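Local coordinates for uncharacterized protein (Sulfolobus tokodaii, PDB 2PD2) that is of unknown function but belongs to the DsrE/DsrF-like family, whose name-giving members act in sulfur metabolism, and forms a trimer in the assembly, at residues D11-A16 with S48-I53; R18-L23 with E55-K60. All blocks are in the same frame, centred on the assembly; numbering follows the deposited sequence.

Interaction 1. Residues D11-A16 with S48-I53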
loop_
_atom_site.group_PDB
_atom_site.type_symbol
_atom_site.label_atom_id
_atom_site.label_comp_id
_atom_site.label_asym_id
_atom_site.label_seq_id
_atom_site.Cartn_x
_atom_site.Cartn_y
_atom_site.Cartn_z
ATOM N N ASP A 11 -4.773 13.066 3.981
ATOM C CA ASP A 11 -6.169 13.132 3.577
ATOM C C ASP A 11 -6.931 11.821 3.738
ATOM O O ASP A 11 -8.153 11.799 3.619
ATOM C CB ASP A 11 -6.293 13.632 2.131
ATOM C CG ASP A 11 -5.535 12.770 1.137
ATOM O OD1 ASP A 11 -5.682 13.016 -0.078
ATOM O OD2 ASP A 11 -4.789 11.858 1.559
ATOM N N LYS A 12 -6.217 10.736 4.024
ATOM C CA LYS A 12 -6.861 9.437 4.192
ATOM C C LYS A 12 -6.786 8.922 5.623
ATOM O O LYS A 12 -7.184 7.788 5.898
ATOM C CB LYS A 12 -6.236 8.411 3.241
ATOM C CG LYS A 12 -6.409 8.764 1.768
ATOM C CD LYS A 12 -5.721 7.762 0.853
ATOM C CE LYS A 12 -5.873 8.170 -0.613
ATOM N NZ LYS A 12 -5.191 7.231 -1.549
ATOM N N VAL A 13 -6.287 9.751 6.536
ATOM C CA VAL A 13 -6.174 9.343 7.930
ATOM C C VAL A 13 -7.505 8.955 8.570
ATOM O O VAL A 13 -7.599 7.926 9.235
ATOM C CB VAL A 13 -5.503 10.436 8.784
ATOM C CG1 VAL A 13 -5.640 10.101 10.266
ATOM C CG2 VAL A 13 -4.025 10.531 8.413
ATOM N N PRO A 14 -8.558 9.769 8.382
ATOM C CA PRO A 14 -9.831 9.385 9.003
ATOM C C PRO A 14 -10.247 7.955 8.639
ATOM O O PRO A 14 -10.573 7.152 9.511
ATOM C CB PRO A 14 -10.805 10.433 8.465
ATOM C CG PRO A 14 -9.925 11.651 8.328
ATOM C CD PRO A 14 -8.678 11.068 7.695
ATOM N N GLN A 15 -10.222 7.629 7.349
ATOM C CA GLN A 15 -10.606 6.287 6.919
ATOM C C GLN A 15 -9.615 5.233 7.398
ATOM O O GLN A 15 -10.006 4.119 7.742
ATOM C CB GLN A 15 -10.742 6.228 5.395
ATOM C CG GLN A 15 -12.016 6.882 4.884
ATOM C CD GLN A 15 -12.126 6.845 3.377
ATOM O OE1 GLN A 15 -11.341 7.481 2.673
ATOM N NE2 GLN A 15 -13.097 6.092 2.869
ATOM N N ALA A 16 -8.333 5.589 7.430
ATOM C CA ALA A 16 -7.306 4.660 7.883
ATOM C C ALA A 16 -7.535 4.307 9.345
ATOM O O ALA A 16 -7.475 3.140 9.732
ATOM C CB ALA A 16 -5.917 5.274 7.708
ATOM N N SER A 48 -4.929 18.085 16.434
ATOM C CA SER A 48 -5.422 17.244 15.344
ATOM C C SER A 48 -6.905 16.908 15.475
ATOM O O SER A 48 -7.396 16.643 16.570
ATOM C CB SER A 48 -4.630 15.933 15.294
ATOM O OG SER A 48 -5.277 14.993 14.452
ATOM N N ASP A 49 -7.614 16.900 14.350
ATOM C CA ASP A 49 -9.034 16.573 14.359
ATOM C C ASP A 49 -9.279 15.106 14.718
ATOM O O ASP A 49 -10.379 14.739 15.126
ATOM C CB ASP A 49 -9.673 16.879 12.996
ATOM C CG ASP A 49 -9.705 18.367 12.685
ATOM O OD1 ASP A 49 -9.915 19.167 13.620
ATOM O OD2 ASP A 49 -9.535 18.740 11.506
ATOM N N THR A 50 -8.263 14.262 14.568
ATOM C CA THR A 50 -8.425 12.849 14.899
ATOM C C THR A 50 -7.807 12.479 16.248
ATOM O O THR A 50 -7.679 11.296 16.572
ATOM C CB THR A 50 -7.802 11.930 13.814
ATOM O OG1 THR A 50 -6.470 12.368 13.522
ATOM C CG2 THR A 50 -8.647 11.938 12.541
ATOM N N ARG A 51 -7.437 13.482 17.039
ATOM C CA ARG A 51 -6.823 13.213 18.335
ATOM C C ARG A 51 -7.607 12.235 19.212
ATOM O O ARG A 51 -7.033 11.285 19.754
ATOM C CB ARG A 51 -6.589 14.516 19.111
ATOM C CG ARG A 51 -6.038 14.278 20.515
ATOM C CD ARG A 51 -5.460 15.535 21.154
ATOM N NE ARG A 51 -4.947 15.259 22.496
ATOM C CZ ARG A 51 -4.264 16.133 23.232
ATOM N NH1 ARG A 51 -4.006 17.340 22.756
ATOM N NH2 ARG A 51 -3.852 15.801 24.449
ATOM N N SER A 52 -8.908 12.452 19.349
ATOM C CA SER A 52 -9.721 11.574 20.187
ATOM C C SER A 52 -9.699 10.128 19.703
ATOM O O SER A 52 -9.738 9.194 20.504
ATOM C CB SER A 52 -11.163 12.089 20.257
ATOM O OG SER A 52 -11.775 12.079 18.982
ATOM N N ILE A 53 -9.628 9.935 18.390
ATOM C CA ILE A 53 -9.587 8.585 17.851
ATOM C C ILE A 53 -8.226 7.954 18.167
ATOM O O ILE A 53 -8.145 6.791 18.566
ATOM C CB ILE A 53 -9.827 8.597 16.327
ATOM C CG1 ILE A 53 -11.216 9.181 16.037
ATOM C CG2 ILE A 53 -9.705 7.189 15.772
ATOM C CD1 ILE A 53 -11.569 9.271 14.559
#
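Val-13 turns CG1 anti to its backbone N (chi1 169°) and Thr-50 sets OG1 between its own N and carbonyl carbon (chi1 49°), two rotations that bring a methyl of one residue against the branched end of the other. The side chains cross obliquely: Val-13 CG1 lies 4.1 Å from Thr-50 OG1 and 4.2 Å from Thr-50 CG2, so that one methyl faces both arms of the threonine fork. The CG2 arm, anti to the carbonyl carbon of Thr-50, also reaches the exposed ring of Pro-14, a looser touch with CG 4.4 Å away. No hydrogen bond spans the two segments, and the join is by van der Waals contact. The backbones come nearest at Pro-14 and Thr-50, their CA atoms 7.0 Å apart. Both segments are helix beginnings: Lys-12 is the N-cap of helix 13-26 and Thr-50 that of helix 51-59, two helices of a parallel alpha/beta fold whose strands 2-7 and 31-36 are neighbours in the sheet. Thr-50 holds the N-cap place without using its hydroxyl for capping. It is held by an ST turn, in which its backbone N donates to Ser-48 OG at 3.1 Å (N-H...O angle 152°), within a type I beta turn from Ser-48 to Arg-51. Ser-48 OG is in turn hydrogen-bonded to Ala-43 O, which ties the turn back to an earlier part of the same loop. Val-13 and Thr-50 both also touch Ala-43, and Val-13 packs on Ile-7 of strand 2-7. One turn further along helix 51-59, Ile-53 rests on Leu-17 of helix 13-26. The Lys-12 amines of the three subunits gather, with the salt bridge from Lys-12 NZ to Asp-9 of the second subunit beside them.

Interaction 2. Residues R18-L23 with E55-K60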
loop_
_atom_site.group_PDB
_atom_site.type_symbol
_atom_site.label_atom_id
_atom_site.label_comp_id
_atom_site.label_asym_id
_atom_site.label_seq_id
_atom_site.Cartn_x
_atom_site.Cartn_y
_atom_site.Cartn_z
ATOM N N ARG A 18 -10.307 4.417 10.994
ATOM C CA ARG A 18 -11.497 3.588 11.151
ATOM C C ARG A 18 -11.143 2.159 10.771
ATOM O O ARG A 18 -11.640 1.211 11.367
ATOM C CB ARG A 18 -12.657 4.078 10.278
ATOM C CG ARG A 18 -13.856 3.123 10.330
ATOM C CD ARG A 18 -15.114 3.657 9.653
ATOM N NE ARG A 18 -14.895 4.041 8.261
ATOM C CZ ARG A 18 -14.516 5.254 7.872
ATOM N NH1 ARG A 18 -14.319 6.208 8.774
ATOM N NH2 ARG A 18 -14.332 5.514 6.584
ATOM N N SER A 19 -10.275 2.005 9.775
ATOM C CA SER A 19 -9.853 0.677 9.349
ATOM C C SER A 19 -9.063 -0.018 10.458
ATOM O O SER A 19 -9.182 -1.226 10.650
ATOM C CB SER A 19 -9.015 0.769 8.074
ATOM O OG SER A 19 -9.830 1.073 6.954
ATOM N N VAL A 20 -8.252 0.739 11.189
ATOM C CA VAL A 20 -7.493 0.156 12.292
ATOM C C VAL A 20 -8.476 -0.298 13.375
ATOM O O VAL A 20 -8.309 -1.360 13.979
ATOM C CB VAL A 20 -6.491 1.167 12.886
ATOM C CG1 VAL A 20 -5.840 0.579 14.134
ATOM C CG2 VAL A 20 -5.413 1.488 11.852
ATOM N N ILE A 21 -9.506 0.506 13.618
ATOM C CA ILE A 21 -10.519 0.139 14.603
ATOM C C ILE A 21 -11.170 -1.169 14.132
ATOM O O ILE A 21 -11.419 -2.072 14.929
ATOM C CB ILE A 21 -11.593 1.243 14.733
ATOM C CG1 ILE A 21 -10.992 2.463 15.434
ATOM C CG2 ILE A 21 -12.792 0.728 15.523
ATOM C CD1 ILE A 21 -11.931 3.658 15.499
ATOM N N ASN A 22 -11.434 -1.267 12.831
ATOM C CA ASN A 22 -12.037 -2.477 12.274
ATOM C C ASN A 22 -11.119 -3.679 12.493
ATOM O O ASN A 22 -11.584 -4.761 12.839
ATOM C CB ASN A 22 -12.334 -2.305 10.774
ATOM C CG ASN A 22 -13.529 -1.384 10.510
ATOM O OD1 ASN A 22 -14.352 -1.148 11.396
ATOM N ND2 ASN A 22 -13.633 -0.876 9.280
ATOM N N LEU A 23 -9.819 -3.486 12.286
ATOM C CA LEU A 23 -8.842 -4.555 12.481
ATOM C C LEU A 23 -8.921 -5.044 13.925
ATOM O O LEU A 23 -9.069 -6.238 14.187
ATOM C CB LEU A 23 -7.424 -4.040 12.201
ATOM C CG LEU A 23 -6.291 -5.051 12.406
ATOM C CD1 LEU A 23 -6.489 -6.221 11.456
ATOM C CD2 LEU A 23 -4.943 -4.391 12.158
ATOM N N GLU A 55 -6.259 8.696 20.626
ATOM C CA GLU A 55 -6.228 8.445 22.061
ATOM C C GLU A 55 -6.993 7.170 22.397
ATOM O O GLU A 55 -6.609 6.426 23.301
ATOM C CB GLU A 55 -6.820 9.641 22.810
ATOM C CG GLU A 55 -6.039 10.926 22.604
ATOM C CD GLU A 55 -6.664 12.111 23.316
ATOM O OE1 GLU A 55 -7.879 12.340 23.135
ATOM O OE2 GLU A 55 -5.940 12.815 24.047
ATOM N N ASP A 56 -8.071 6.912 21.663
ATOM C CA ASP A 56 -8.860 5.704 21.882
ATOM C C ASP A 56 -8.047 4.460 21.491
ATOM O O ASP A 56 -8.100 3.437 22.175
ATOM C CB ASP A 56 -10.157 5.760 21.069
ATOM C CG ASP A 56 -11.005 4.511 21.233
ATOM O OD1 ASP A 56 -11.365 4.169 22.383
ATOM O OD2 ASP A 56 -11.317 3.871 20.208
ATOM N N LEU A 57 -7.296 4.550 20.395
ATOM C CA LEU A 57 -6.471 3.429 19.951
ATOM C C LEU A 57 -5.407 3.147 21.014
ATOM O O LEU A 57 -5.086 1.993 21.306
ATOM C CB LEU A 57 -5.793 3.752 18.612
ATOM C CG LEU A 57 -6.708 3.966 17.396
ATOM C CD1 LEU A 57 -5.867 4.261 16.163
ATOM C CD2 LEU A 57 -7.564 2.729 17.161
ATOM N N ILE A 58 -4.863 4.211 21.591
ATOM C CA ILE A 58 -3.847 4.071 22.628
ATOM C C ILE A 58 -4.459 3.359 23.833
ATOM O O ILE A 58 -3.830 2.500 24.456
ATOM C CB ILE A 58 -3.292 5.456 23.045
ATOM C CG1 ILE A 58 -2.457 6.030 21.896
ATOM C CG2 ILE A 58 -2.461 5.337 24.331
ATOM C CD1 ILE A 58 -1.879 7.402 22.163
ATOM N N LYS A 59 -5.700 3.711 24.145
ATOM C CA LYS A 59 -6.410 3.098 25.264
ATOM C C LYS A 59 -6.541 1.593 25.005
ATOM O O LYS A 59 -6.426 0.777 25.917
ATOM C CB LYS A 59 -7.799 3.731 25.399
ATOM C CG LYS A 59 -8.599 3.276 26.611
ATOM C CD LYS A 59 -8.093 3.914 27.894
ATOM C CE LYS A 59 -9.002 3.570 29.070
ATOM N NZ LYS A 59 -8.573 4.229 30.336
ATOM N N LYS A 60 -6.780 1.238 23.748
ATOM C CA LYS A 60 -6.928 -0.156 23.355
ATOM C C LYS A 60 -5.574 -0.876 23.276
ATOM O O LYS A 60 -5.468 -1.977 22.731
ATOM C CB LYS A 60 -7.666 -0.228 22.011
ATOM C CG LYS A 60 -9.158 0.119 22.118
ATOM C CD LYS A 60 -9.820 0.219 20.751
ATOM C CE LYS A 60 -11.348 0.195 20.856
ATOM N NZ LYS A 60 -11.908 1.286 21.698
#
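Leu-57 lays its CD2 methyl against two successive residues of helix 13-26, 3.8 Å from Ile-21 CG1 and 4.1 Å from Val-20 CG1. The leucine crosses Ile-21 at about a right angle and Val-20 more slantwise, and a single methyl serves both contacts. Val-20 presents CG1 because that branch stands anti to its backbone N (chi1 173°). The CA atoms of Ile-21 and Leu-57, the nearest across the segments, are 7.5 Å apart, and the closest contacts are all between apolar side chains. Beside them, within segment 55-60, Lys-60 NZ bridges back to Asp-56: it meets OD1 at 3.0 Å on the syn side, 21° out of the carboxylate plane, and makes a weak second bond to OD2. This pairs the residue just past the helix with a carboxylate one turn earlier. Leu-57 and Val-20 share Ile-62 as a further neighbour, and Val-20 also packs on Val-5 of strand 2-7. On another side of helix 13-26, Ser-19 OG is hydrogen-bonded to Gln-38 of the second subunit. Helix 13-26 links strands 2-7 and 31-36, and helix 51-59 links 31-36 and 63-67, so the contact joins the helices of two successive beta-alpha-beta crossovers in a parallel sheet.

In the fold
From the N terminus the chain runs through strand 2-7 into helix 13-26, which, with the residues just before it, supplies the first segment of both contacts. It then passes along strand 31-36, beside strand 2-7, and through a loop to helix 51-59, which with its flanking residues supplies the second segments. Interaction 1 closes the loop between the two helix starts; interaction 2 closes an equally long one further along. The order is 11-16, 18-23, 48-53, 55-60, and neither closure encloses the other. With centres 11 Å apart, they join through Ile-53 and Ile-21 into one helix-helix seam, and both reach the second subunit.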